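Local coordinates for protein oxalate biosynthetic component 1 (Burkholderia thailandensis, PDB 5IKY) that probably makes oxalate in quorum sensing-dependent oxalogenesis, as a bifunctional enzyme that joins a serine hydrolase with an additional lyase activity, at residues A[215-220]-A[269-274]; A[500-505]-A[1016-1021]; A[307-312]-A[520-525]; A[694-699]-A[703-708]. All coordinates share one frame; numbering follows the deposited sequence.

Interaction 1. Residues A[215-220]-A[269-274]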
loop_
_atom_site.group_PDB
_atom_site.type_symbol
_atom_site.label_atom_id
_atom_site.label_comp_id
_atom_site.label_asym_id
_atom_site.label_seq_id
_atom_site.Cartn_x
_atom_site.Cartn_y
_atom_site.Cartn_z
ATOM N N GLU A 215 -1.694 -7.507 -3.964
ATOM C CA GLU A 215 -0.546 -8.228 -3.421
ATOM C C GLU A 215 0.732 -7.845 -4.155
ATOM O O GLU A 215 1.783 -7.657 -3.545
ATOM C CB GLU A 215 -0.766 -9.737 -3.513
ATOM C CG GLU A 215 -1.958 -10.250 -2.726
ATOM C CD GLU A 215 -2.323 -11.676 -3.096
ATOM O OE1 GLU A 215 -1.570 -12.302 -3.872
ATOM O OE2 GLU A 215 -3.366 -12.168 -2.613
ATOM N N ALA A 216 0.627 -7.727 -5.473
ATOM C CA ALA A 216 1.764 -7.375 -6.307
ATOM C C ALA A 216 2.243 -5.955 -6.021
ATOM O O ALA A 216 3.445 -5.694 -5.963
ATOM C CB ALA A 216 1.403 -7.526 -7.773
ATOM N N LEU A 217 1.293 -5.043 -5.834
ATOM C CA LEU A 217 1.612 -3.637 -5.607
ATOM C C LEU A 217 2.300 -3.396 -4.261
ATOM O O LEU A 217 3.229 -2.590 -4.173
ATOM C CB LEU A 217 0.340 -2.789 -5.707
ATOM C CG LEU A 217 -0.201 -2.636 -7.131
ATOM C CD1 LEU A 217 -1.675 -2.257 -7.125
ATOM C CD2 LEU A 217 0.614 -1.603 -7.896
ATOM N N ARG A 218 1.859 -4.093 -3.218
ATOM C CA ARG A 218 2.446 -3.887 -1.897
ATOM C C ARG A 218 3.830 -4.525 -1.802
ATOM O O ARG A 218 4.605 -4.207 -0.901
ATOM C CB ARG A 218 1.530 -4.426 -0.793
ATOM C CG ARG A 218 1.372 -5.935 -0.739
ATOM C CD ARG A 218 0.515 -6.326 0.463
ATOM N NE ARG A 218 0.380 -7.772 0.632
ATOM C CZ ARG A 218 -0.770 -8.432 0.532
ATOM N NH1 ARG A 218 -0.799 -9.746 0.703
ATOM N NH2 ARG A 218 -1.891 -7.779 0.261
ATOM N N GLU A 219 4.142 -5.411 -2.742
ATOM C CA GLU A 219 5.463 -6.028 -2.786
ATOM C C GLU A 219 6.451 -5.211 -3.616
ATOM O O GLU A 219 7.638 -5.527 -3.658
ATOM C CB GLU A 219 5.383 -7.455 -3.333
ATOM C CG GLU A 219 4.722 -8.457 -2.387
ATOM C CD GLU A 219 5.563 -8.772 -1.154
ATOM O OE1 GLU A 219 6.712 -8.290 -1.061
ATOM O OE2 GLU A 219 5.068 -9.511 -0.275
ATOM N N GLY A 220 5.962 -4.169 -4.283
ATOM C CA GLY A 220 6.847 -3.256 -4.983
ATOM C C GLY A 220 6.547 -2.982 -6.445
ATOM O O GLY A 220 7.215 -2.158 -7.060
ATOM N N ASP A 269 -9.936 3.002 -6.266
ATOM C CA ASP A 269 -10.241 3.338 -4.876
ATOM C C ASP A 269 -9.164 2.860 -3.907
ATOM O O ASP A 269 -8.732 3.606 -3.027
ATOM C CB ASP A 269 -11.588 2.741 -4.461
ATOM C CG ASP A 269 -12.754 3.672 -4.729
ATOM O OD1 ASP A 269 -12.558 4.904 -4.686
ATOM O OD2 ASP A 269 -13.873 3.168 -4.963
ATOM N N LEU A 270 -8.740 1.610 -4.069
ATOM C CA LEU A 270 -7.811 0.981 -3.136
ATOM C C LEU A 270 -6.348 1.243 -3.492
ATOM O O LEU A 270 -5.481 1.250 -2.616
ATOM C CB LEU A 270 -8.068 -0.527 -3.083
ATOM C CG LEU A 270 -9.412 -0.979 -2.506
ATOM C CD1 LEU A 270 -9.586 -2.480 -2.663
ATOM C CD2 LEU A 270 -9.510 -0.593 -1.046
ATOM N N GLU A 271 -6.077 1.444 -4.778
ATOM C CA GLU A 271 -4.712 1.657 -5.254
ATOM C C GLU A 271 -4.639 2.823 -6.245
ATOM O O GLU A 271 -4.367 2.614 -7.425
ATOM C CB GLU A 271 -4.174 0.382 -5.911
ATOM C CG GLU A 271 -4.280 -0.872 -5.048
ATOM C CD GLU A 271 -3.236 -0.920 -3.944
ATOM O OE1 GLU A 271 -2.246 -0.161 -4.019
ATOM O OE2 GLU A 271 -3.409 -1.719 -3.000
ATOM N N PRO A 272 -4.865 4.055 -5.758
ATOM C CA PRO A 272 -5.025 5.249 -6.602
ATOM C C PRO A 272 -3.824 5.575 -7.492
ATOM O O PRO A 272 -4.007 6.129 -8.577
ATOM C CB PRO A 272 -5.241 6.377 -5.582
ATOM C CG PRO A 272 -5.666 5.699 -4.328
ATOM C CD PRO A 272 -4.956 4.384 -4.324
ATOM N N SER A 273 -2.616 5.248 -7.042
ATOM C CA SER A 273 -1.412 5.620 -7.781
ATOM C C SER A 273 -0.938 4.526 -8.733
ATOM O O SER A 273 -0.120 4.780 -9.619
ATOM C CB SER A 273 -0.286 5.981 -6.809
ATOM O OG SER A 273 -0.635 7.114 -6.031
ATOM N N ALA A 274 -1.454 3.316 -8.548
ATOM C CA ALA A 274 -1.055 2.178 -9.367
ATOM C C ALA A 274 -1.281 2.453 -10.846
ATOM O O ALA A 274 -2.371 2.852 -11.252
ATOM C CB ALA A 274 -1.814 0.926 -8.942
#

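Interaction 2. Residues A[500-505]-A[1016-1021]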
loop_
_atom_site.group_PDB
_atom_site.type_symbol
_atom_site.label_atom_id
_atom_site.label_comp_id
_atom_site.label_asym_id
_atom_site.label_seq_id
_atom_site.Cartn_x
_atom_site.Cartn_y
_atom_site.Cartn_z
ATOM N N GLN A 500 6.238 -13.616 -6.686
ATOM C CA GLN A 500 7.306 -13.431 -7.662
ATOM C C GLN A 500 7.883 -12.017 -7.636
ATOM O O GLN A 500 9.078 -11.826 -7.866
ATOM C CB GLN A 500 6.797 -13.764 -9.063
ATOM C CG GLN A 500 6.532 -15.245 -9.280
ATOM C CD GLN A 500 5.648 -15.503 -10.480
ATOM O OE1 GLN A 500 4.866 -14.643 -10.879
ATOM N NE2 GLN A 500 5.768 -16.691 -11.065
ATOM N N VAL A 501 7.037 -11.028 -7.361
ATOM C CA VAL A 501 7.500 -9.652 -7.221
ATOM C C VAL A 501 8.426 -9.541 -6.014
ATOM O O VAL A 501 9.440 -8.843 -6.055
ATOM C CB VAL A 501 6.325 -8.665 -7.071
ATOM C CG1 VAL A 501 6.838 -7.264 -6.794
ATOM C CG2 VAL A 501 5.466 -8.673 -8.323
ATOM N N ARG A 502 8.075 -10.250 -4.947
ATOM C CA ARG A 502 8.894 -10.280 -3.744
ATOM C C ARG A 502 10.266 -10.870 -4.045
ATOM O O ARG A 502 11.292 -10.339 -3.619
ATOM C CB ARG A 502 8.206 -11.085 -2.642
ATOM C CG ARG A 502 8.990 -11.140 -1.343
ATOM C CD ARG A 502 8.271 -11.976 -0.298
ATOM N NE ARG A 502 8.956 -11.931 0.990
ATOM C CZ ARG A 502 8.747 -10.996 1.911
ATOM N NH1 ARG A 502 7.874 -10.024 1.685
ATOM N NH2 ARG A 502 9.414 -11.029 3.057
ATOM N N TRP A 503 10.272 -11.971 -4.787
ATOM C CA TRP A 503 11.513 -12.613 -5.195
ATOM C C TRP A 503 12.369 -11.670 -6.038
ATOM O O TRP A 503 13.575 -11.554 -5.819
ATOM C CB TRP A 503 11.219 -13.898 -5.971
ATOM C CG TRP A 503 12.403 -14.426 -6.720
ATOM C CD1 TRP A 503 13.391 -15.231 -6.230
ATOM C CD2 TRP A 503 12.728 -14.180 -8.092
ATOM N NE1 TRP A 503 14.310 -15.503 -7.214
ATOM C CE2 TRP A 503 13.927 -14.868 -8.366
ATOM C CE3 TRP A 503 12.122 -13.445 -9.116
ATOM C CZ2 TRP A 503 14.531 -14.845 -9.623
ATOM C CZ3 TRP A 503 12.723 -13.421 -10.364
ATOM C CH2 TRP A 503 13.915 -14.117 -10.605
ATOM N N LEU A 504 11.739 -10.998 -6.996
ATOM C CA LEU A 504 12.441 -10.065 -7.872
ATOM C C LEU A 504 13.000 -8.877 -7.095
ATOM O O LEU A 504 14.126 -8.441 -7.339
ATOM C CB LEU A 504 11.511 -9.571 -8.983
ATOM C CG LEU A 504 12.089 -8.541 -9.956
ATOM C CD1 LEU A 504 13.354 -9.069 -10.611
ATOM C CD2 LEU A 504 11.063 -8.155 -11.009
ATOM N N ARG A 505 12.209 -8.359 -6.159
ATOM C CA ARG A 505 12.625 -7.218 -5.350
ATOM C C ARG A 505 13.837 -7.545 -4.482
ATOM O O ARG A 505 14.791 -6.772 -4.432
ATOM C CB ARG A 505 11.473 -6.733 -4.466
ATOM C CG ARG A 505 11.890 -5.672 -3.457
ATOM C CD ARG A 505 10.699 -5.072 -2.728
ATOM N NE ARG A 505 9.862 -6.084 -2.090
ATOM C CZ ARG A 505 10.102 -6.607 -0.892
ATOM N NH1 ARG A 505 11.162 -6.219 -0.197
ATOM N NH2 ARG A 505 9.284 -7.521 -0.389
ATOM N N HIS A 1016 9.392 -3.765 7.788
ATOM C CA HIS A 1016 8.344 -3.009 8.468
ATOM C C HIS A 1016 7.020 -3.124 7.724
ATOM O O HIS A 1016 5.952 -3.156 8.338
ATOM C CB HIS A 1016 8.747 -1.542 8.609
ATOM C CG HIS A 1016 9.939 -1.326 9.486
ATOM N ND1 HIS A 1016 10.719 -0.193 9.415
ATOM C CD2 HIS A 1016 10.482 -2.096 10.458
ATOM C CE1 HIS A 1016 11.694 -0.275 10.302
ATOM N NE2 HIS A 1016 11.573 -1.420 10.949
ATOM N N ALA A 1017 7.097 -3.199 6.398
ATOM C CA ALA A 1017 5.908 -3.349 5.569
ATOM C C ALA A 1017 5.279 -4.726 5.765
ATOM O O ALA A 1017 4.069 -4.892 5.611
ATOM C CB ALA A 1017 6.249 -3.121 4.098
ATOM N N ASP A 1018 6.108 -5.711 6.106
ATOM C CA ASP A 1018 5.627 -7.065 6.366
ATOM C C ASP A 1018 4.830 -7.117 7.660
ATOM O O ASP A 1018 3.749 -7.707 7.712
ATOM C CB ASP A 1018 6.792 -8.055 6.434
ATOM C CG ASP A 1018 7.398 -8.339 5.074
ATOM O OD1 ASP A 1018 6.663 -8.265 4.066
ATOM O OD2 ASP A 1018 8.608 -8.643 5.016
ATOM N N VAL A 1019 5.377 -6.502 8.705
ATOM C CA VAL A 1019 4.718 -6.448 10.003
ATOM C C VAL A 1019 3.358 -5.765 9.889
ATOM O O VAL A 1019 2.373 -6.217 10.474
ATOM C CB VAL A 1019 5.580 -5.702 11.040
ATOM C CG1 VAL A 1019 4.905 -5.713 12.403
ATOM C CG2 VAL A 1019 6.970 -6.323 11.123
ATOM N N LEU A 1020 3.313 -4.683 9.117
ATOM C CA LEU A 1020 2.092 -3.908 8.932
ATOM C C LEU A 1020 0.966 -4.747 8.331
ATOM O O LEU A 1020 -0.164 -4.719 8.817
ATOM C CB LEU A 1020 2.374 -2.685 8.049
ATOM C CG LEU A 1020 1.232 -1.696 7.801
ATOM C CD1 LEU A 1020 1.759 -0.270 7.797
ATOM C CD2 LEU A 1020 0.533 -1.998 6.485
ATOM N N GLN A 1021 1.278 -5.493 7.276
ATOM C CA GLN A 1021 0.273 -6.304 6.591
ATOM C C GLN A 1021 -0.161 -7.512 7.417
ATOM O O GLN A 1021 -1.274 -8.014 7.251
ATOM C CB GLN A 1021 0.792 -6.771 5.233
ATOM C CG GLN A 1021 0.015 -6.199 4.055
ATOM C CD GLN A 1021 -1.369 -6.809 3.911
ATOM O OE1 GLN A 1021 -1.612 -7.937 4.346
ATOM N NE2 GLN A 1021 -2.289 -6.055 3.316
#

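Interaction 3. Residues A[307-312]-A[520-525]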
loop_
_atom_site.group_PDB
_atom_site.type_symbol
_atom_site.label_atom_id
_atom_site.label_comp_id
_atom_site.label_asym_id
_atom_site.label_seq_id
_atom_site.Cartn_x
_atom_site.Cartn_y
_atom_site.Cartn_z
ATOM N N ALA A 307 -9.260 6.968 -16.665
ATOM C CA ALA A 307 -9.062 5.933 -17.668
ATOM C C ALA A 307 -7.850 5.090 -17.305
ATOM O O ALA A 307 -7.040 5.500 -16.474
ATOM C CB ALA A 307 -8.886 6.559 -19.044
ATOM N N PRO A 308 -7.731 3.895 -17.905
ATOM C CA PRO A 308 -6.469 3.170 -17.733
ATOM C C PRO A 308 -5.334 3.973 -18.345
ATOM O O PRO A 308 -5.557 4.720 -19.295
ATOM C CB PRO A 308 -6.701 1.851 -18.482
ATOM C CG PRO A 308 -7.892 2.095 -19.360
ATOM C CD PRO A 308 -8.727 3.111 -18.655
ATOM N N ASP A 309 -4.136 3.838 -17.796
ATOM C CA ASP A 309 -3.020 4.659 -18.227
ATOM C C ASP A 309 -2.357 4.084 -19.469
ATOM O O ASP A 309 -1.875 4.819 -20.328
ATOM C CB ASP A 309 -2.005 4.794 -17.096
ATOM C CG ASP A 309 -2.643 5.269 -15.807
ATOM O OD1 ASP A 309 -2.823 6.496 -15.655
ATOM O OD2 ASP A 309 -2.966 4.414 -14.949
ATOM N N VAL A 310 -2.337 2.760 -19.564
ATOM C CA VAL A 310 -1.620 2.088 -20.636
ATOM C C VAL A 310 -2.450 0.950 -21.224
ATOM O O VAL A 310 -3.185 0.280 -20.503
ATOM C CB VAL A 310 -0.262 1.542 -20.129
ATOM C CG1 VAL A 310 0.456 0.782 -21.218
ATOM C CG2 VAL A 310 0.616 2.681 -19.615
ATOM N N ALA A 311 -2.347 0.748 -22.536
ATOM C CA ALA A 311 -2.982 -0.391 -23.191
ATOM C C ALA A 311 -2.035 -1.041 -24.204
ATOM O O ALA A 311 -1.225 -0.363 -24.838
ATOM C CB ALA A 311 -4.276 0.037 -23.869
ATOM N N SER A 312 -2.146 -2.357 -24.349
ATOM C CA SER A 312 -1.289 -3.113 -25.256
ATOM C C SER A 312 -1.472 -2.683 -26.706
ATOM O O SER A 312 -2.576 -2.354 -27.142
ATOM C CB SER A 312 -1.562 -4.613 -25.120
ATOM O OG SER A 312 -1.065 -5.099 -23.889
ATOM N N THR A 520 6.258 7.708 -8.245
ATOM C CA THR A 520 7.470 8.221 -8.870
ATOM C C THR A 520 7.456 7.962 -10.374
ATOM O O THR A 520 7.855 8.820 -11.166
ATOM C CB THR A 520 8.729 7.585 -8.249
ATOM O OG1 THR A 520 8.727 7.805 -6.833
ATOM C CG2 THR A 520 9.996 8.173 -8.856
ATOM N N LEU A 521 6.982 6.784 -10.764
ATOM C CA LEU A 521 6.977 6.391 -12.167
ATOM C C LEU A 521 6.006 7.241 -12.978
ATOM O O LEU A 521 6.288 7.584 -14.128
ATOM C CB LEU A 521 6.631 4.907 -12.312
ATOM C CG LEU A 521 6.795 4.335 -13.722
ATOM C CD1 LEU A 521 8.188 4.627 -14.255
ATOM C CD2 LEU A 521 6.533 2.844 -13.730
ATOM N N ARG A 522 4.871 7.585 -12.377
ATOM C CA ARG A 522 3.890 8.429 -13.051
ATOM C C ARG A 522 4.499 9.783 -13.411
ATOM O O ARG A 522 4.125 10.389 -14.414
ATOM C CB ARG A 522 2.637 8.618 -12.187
ATOM C CG ARG A 522 1.894 7.326 -11.898
ATOM C CD ARG A 522 0.555 7.580 -11.228
ATOM N NE ARG A 522 -0.477 7.862 -12.215
ATOM C CZ ARG A 522 -1.399 6.990 -12.601
ATOM N NH1 ARG A 522 -1.443 5.778 -12.062
ATOM N NH2 ARG A 522 -2.296 7.341 -13.510
ATOM N N ASP A 523 5.444 10.248 -12.598
ATOM C CA ASP A 523 6.171 11.476 -12.910
ATOM C C ASP A 523 7.133 11.254 -14.073
ATOM O O ASP A 523 7.218 12.079 -14.980
ATOM C CB ASP A 523 6.938 11.991 -11.689
ATOM C CG ASP A 523 6.020 12.518 -10.598
ATOM O OD1 ASP A 523 4.813 12.703 -10.865
ATOM O OD2 ASP A 523 6.515 12.766 -9.477
ATOM N N GLU A 524 7.852 10.137 -14.041
ATOM C CA GLU A 524 8.821 9.814 -15.086
ATOM C C GLU A 524 8.168 9.615 -16.453
ATOM O O GLU A 524 8.786 9.877 -17.483
ATOM C CB GLU A 524 9.610 8.557 -14.716
ATOM C CG GLU A 524 10.742 8.781 -13.729
ATOM C CD GLU A 524 11.558 7.523 -13.491
ATOM O OE1 GLU A 524 11.785 6.771 -14.462
ATOM O OE2 GLU A 524 11.976 7.288 -12.336
ATOM N N LEU A 525 6.925 9.147 -16.459
ATOM C CA LEU A 525 6.237 8.828 -17.707
ATOM C C LEU A 525 5.266 9.929 -18.116
ATOM O O LEU A 525 4.653 9.861 -19.182
ATOM C CB LEU A 525 5.488 7.497 -17.580
ATOM C CG LEU A 525 6.304 6.277 -17.147
ATOM C CD1 LEU A 525 5.434 5.026 -17.097
ATOM C CD2 LEU A 525 7.493 6.066 -18.072
#

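Interaction 4. Residues A[694-699]-A[703-708]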
loop_
_atom_site.group_PDB
_atom_site.type_symbol
_atom_site.label_atom_id
_atom_site.label_comp_id
_atom_site.label_asym_id
_atom_site.label_seq_id
_atom_site.Cartn_x
_atom_site.Cartn_y
_atom_site.Cartn_z
ATOM N N PRO A 694 -2.231 16.086 -0.133
ATOM C CA PRO A 694 -1.059 15.303 0.278
ATOM C C PRO A 694 -1.386 14.306 1.383
ATOM O O PRO A 694 -2.193 14.614 2.259
ATOM C CB PRO A 694 -0.076 16.366 0.792
ATOM C CG PRO A 694 -0.589 17.664 0.276
ATOM C CD PRO A 694 -2.071 17.509 0.212
ATOM N N CYS A 695 -0.769 13.129 1.324
ATOM C CA CYS A 695 -0.892 12.113 2.367
ATOM C C CYS A 695 -2.344 11.709 2.628
ATOM O O CYS A 695 -2.815 11.720 3.764
ATOM C CB CYS A 695 -0.236 12.608 3.653
ATOM S SG CYS A 695 1.492 13.082 3.428
ATOM N N ARG A 696 -3.039 11.350 1.554
ATOM C CA ARG A 696 -4.413 10.868 1.613
ATOM C C ARG A 696 -4.483 9.419 2.091
ATOM O O ARG A 696 -3.506 8.675 1.995
ATOM C CB ARG A 696 -5.062 10.969 0.232
ATOM C CG ARG A 696 -5.993 12.136 0.014
ATOM C CD ARG A 696 -6.539 12.085 -1.408
ATOM N NE ARG A 696 -7.015 10.746 -1.755
ATOM C CZ ARG A 696 -6.712 10.106 -2.881
ATOM N NH1 ARG A 696 -5.933 10.680 -3.788
ATOM N NH2 ARG A 696 -7.193 8.890 -3.105
ATOM N N TYR A 697 -5.646 9.020 2.598
ATOM C CA TYR A 697 -5.942 7.606 2.790
ATOM C C TYR A 697 -6.533 7.053 1.504
ATOM O O TYR A 697 -7.134 7.793 0.725
ATOM C CB TYR A 697 -6.933 7.383 3.938
ATOM C CG TYR A 697 -6.352 7.495 5.325
ATOM C CD1 TYR A 697 -5.434 6.564 5.794
ATOM C CD2 TYR A 697 -6.745 8.516 6.181
ATOM C CE1 TYR A 697 -4.908 6.661 7.071
ATOM C CE2 TYR A 697 -6.227 8.621 7.455
ATOM C CZ TYR A 697 -5.310 7.693 7.896
ATOM O OH TYR A 697 -4.796 7.803 9.168
ATOM N N ASN A 698 -6.372 5.754 1.279
ATOM C CA ASN A 698 -7.137 5.091 0.236
ATOM C C ASN A 698 -8.542 4.817 0.775
ATOM O O ASN A 698 -8.832 5.124 1.931
ATOM C CB ASN A 698 -6.448 3.808 -0.231
ATOM C CG ASN A 698 -6.235 2.813 0.890
ATOM O OD1 ASN A 698 -6.342 3.150 2.069
ATOM N ND2 ASN A 698 -5.915 1.578 0.523
ATOM N N SER A 699 -9.406 4.245 -0.056
ATOM C CA SER A 699 -10.835 4.174 0.243
ATOM C C SER A 699 -11.196 3.485 1.564
ATOM O O SER A 699 -12.159 3.880 2.221
ATOM C CB SER A 699 -11.565 3.481 -0.909
ATOM O OG SER A 699 -10.996 2.214 -1.189
ATOM N N ASN A 703 -3.968 2.095 3.344
ATOM C CA ASN A 703 -2.700 2.647 2.893
ATOM C C ASN A 703 -2.731 4.171 2.835
ATOM O O ASN A 703 -3.798 4.783 2.894
ATOM C CB ASN A 703 -2.348 2.071 1.518
ATOM C CG ASN A 703 -0.874 2.199 1.184
ATOM O OD1 ASN A 703 -0.025 2.266 2.073
ATOM N ND2 ASN A 703 -0.564 2.238 -0.107
ATOM N N VAL A 704 -1.552 4.775 2.726
ATOM C CA VAL A 704 -1.435 6.219 2.582
ATOM C C VAL A 704 -0.848 6.552 1.215
ATOM O O VAL A 704 0.177 5.997 0.822
ATOM C CB VAL A 704 -0.555 6.831 3.690
ATOM C CG1 VAL A 704 -0.582 8.347 3.612
ATOM C CG2 VAL A 704 -1.027 6.362 5.060
ATOM N N VAL A 705 -1.504 7.455 0.491
ATOM C CA VAL A 705 -1.080 7.802 -0.862
ATOM C C VAL A 705 -0.665 9.268 -0.965
ATOM O O VAL A 705 -0.822 10.030 -0.012
ATOM C CB VAL A 705 -2.197 7.517 -1.885
ATOM C CG1 VAL A 705 -2.757 6.118 -1.679
ATOM C CG2 VAL A 705 -3.302 8.547 -1.767
ATOM N N ASN A 706 -0.138 9.645 -2.129
ATOM C CA ASN A 706 0.352 11.000 -2.396
ATOM C C ASN A 706 1.420 11.440 -1.401
ATOM O O ASN A 706 1.379 12.554 -0.876
ATOM C CB ASN A 706 -0.803 12.006 -2.398
ATOM C CG ASN A 706 -1.798 11.747 -3.514
ATOM O OD1 ASN A 706 -1.470 11.112 -4.518
ATOM N ND2 ASN A 706 -3.021 12.248 -3.348
ATOM N N LEU A 707 2.382 10.555 -1.156
ATOM C CA LEU A 707 3.474 10.831 -0.230
ATOM C C LEU A 707 4.599 11.609 -0.900
ATOM O O LEU A 707 5.466 12.168 -0.228
ATOM C CB LEU A 707 4.020 9.524 0.346
ATOM C CG LEU A 707 3.027 8.694 1.154
ATOM C CD1 LEU A 707 3.645 7.364 1.558
ATOM C CD2 LEU A 707 2.585 9.476 2.375
ATOM N N GLY A 708 4.580 11.642 -2.228
ATOM C CA GLY A 708 5.632 12.285 -2.993
ATOM C C GLY A 708 5.628 13.798 -2.894
ATOM O O GLY A 708 6.684 14.429 -2.954
#

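Interaction 1. Residues A[215-220]-A[269-274]
L217 reaches across from the last turn of helix 206-218 and sets its two methyl groups against E271 and A274, the first and last residues of a type I turn that follows helix 257-270. Its CG lies anti to the carbonyl carbon and next to the backbone N (chi1 -72°), which sends the isobutyl fork straight at the turn. CD1 is 3.6 Å from E271 CG and lies along CB, CG and CD of that side chain; the two side chains run antiparallel, flank to flank. The A274 methyl faces both prongs of the fork, with its CB 3.7 Å from L217 CD2 and equally 3.7 Å from L217 CD1. E271 bends at chi2 (-76°), and its carboxylate is drawn to R214, which takes OE2 in a salt bridge. The turn itself is closed by A274 N donating to E271 O at 3.2 Å. Both helices lead into the N-terminal ends of neighbouring parallel strands, 223-226 and 275-278, so this contact joins adjacent helix ends of the TIM-barrel-like domain, related to beta-keto acid cleavage enzymes and probably the seat of the lyase activity. The leucine therefore packs mainly on aliphatic carbons and also touches the flank of the carboxylate, while the glutamate's charge is met by an arginine of the leucine's own helix.

Interaction 2. Residues A[500-505]-A[1016-1021]
R502 and D1018 form an interhelical salt bridge between helix 497-510, which packs on the parallel strand 471-474 of the barrel-like domain, and helix 1015-1025 of the alpha/beta-hydrolase domain. The arginine is stretched out: CG is anti to the backbone N (chi1 -179°) and the chain stays extended to NE, carrying the guanidinium far enough to span segments 500-505 and 1016-1021, whose closest CA atoms, those of R502 and D1018, are 11.1 Å apart. D1018 answers from the opposite direction, its CG beside its own backbone N and anti to the carbonyl carbon (chi1 -73°). The grip is end-on and bidentate. NH1 of R502 donates to OD1 of D1018 at 3.2 Å, meeting it on the syn side and somewhat out of the carboxylate plane. The two flat groups are not coplanar, their planes being 41° apart. Near by, R505 bends at chi3 and carries its guanidinium to E219 and E509, both of which it holds in salt bridges; its NH2 remains 5.2 Å from D1018 OD1, too far for direct contact. E219 also makes a weak, long ion pair with R502 NH1, so the two arginines share an acidic setting that probably steadies their positive charge. The second bond of the bridge, from R502 NH2 to D1018 OD2 at 3.2 Å, lies in the guanidinium plane but comes from above the plane of the carboxylate.

Interaction 3. Residues A[307-312]-A[520-525]
R522, on the short helix 518-524, extends to the carboxylate of D309, which lies just before strand 310-313, and this pair carries the contact. Along the helix, T520 comes first, its OG1 bonded to D517 OD1. L521 is the first residue to reach the sheet: its side chain packs on I275 of strand 275-278 and places this face of the helix against the strands. R522 follows. Its CG is anti to the carbonyl carbon and the chain then bends at chi3 (85°), which brings the guanidinium round to D309. The carboxylate and guanidinium planes stand 77° apart and the side chains run nearly perpendicular; as modelled, the groups meet obliquely. The salt bridge runs from R522 NH2 to D309 OD1; the modelled separation is too short to be trusted, and the exact place of these atoms is doubtful. D309 OD2 is held by the backbone N of L276. The strand after D309 belongs to the parallel TIM-barrel-like sheet, between strands 275-278 and 346-351, so the aspartate sits at the N-terminal end of strand 310-313. The guanidinium is gripped further by backbone carbonyls: NE donates to M527 O, and NH1 to S273 O with a weaker bond to A274 O. R529 also comes close to this carboxylate, in a weak, long ion pair with OD1, and the acid probably offsets the charge of both arginines. At the end of the helix, L525 N bonds to L521 O at 2.9 Å, while L525 O receives NH1 of R346, whose backbone is hydrogen-bonded to D309.

Interaction 4. Residues A[694-699]-A[703-708]
Two short antiparallel strands, 696-697 and 704-705, pair as a small hairpin of the cap domain, wedged between the barrel-like domain and the alpha/beta-hydrolase domain. R696 and V705 form the hydrogen-bonded pair: V705 N donates to R696 O at 2.8 Å, whereas the return bond is weak. Y697 and V704 make the non-hydrogen-bonded pair beside it, and both side chains lean on V998 of helix 998-1002. N698 N to N703 O, at 3.2 Å, continues the pattern on the turn side, while at the open end C695 N reaches N706 O at 3.1 Å, between two residues with positive phi. On the face of R696 and V705, CG2 of the valine sits 3.9 Å above the centre of the guanidinium plane. R696 NH1 and N706 ND2 approach one another because both donate to OD2 of D531. N698 folds back (chi1 59°), and its OD1 accepts N703 N at 2.9 Å from above the amide plane, as well as S702 N; its ND2 reaches L270 O. C695 SG packs on L707 CD2 at 3.9 Å. This is a two-stranded antiparallel beta hairpin, its connection braced here by N698 OD1.

How the interactions relate
From the N terminus, interaction 1 closes first, tying together the ends of two successive helices of the barrel-like domain over a loop of about fifty residues. Interaction 3 opens next at 307-312 and closes at 520-525, a larger loop that spans most of the remaining barrel strands. Before it closes, interaction 2 opens at 500-505, so the two cross; interaction 2 closes only at 1016-1021, in the hydrolase domain. The hairpin of interaction 4 is nested inside that long loop. Interaction 1 is the hub: it touches interaction 2 through E219, interaction 3 through the carbonyl of S273, and interaction 4 through D269 and L270. It links barrel and cap, and through R502 in interaction 2 reaches the hydrolase.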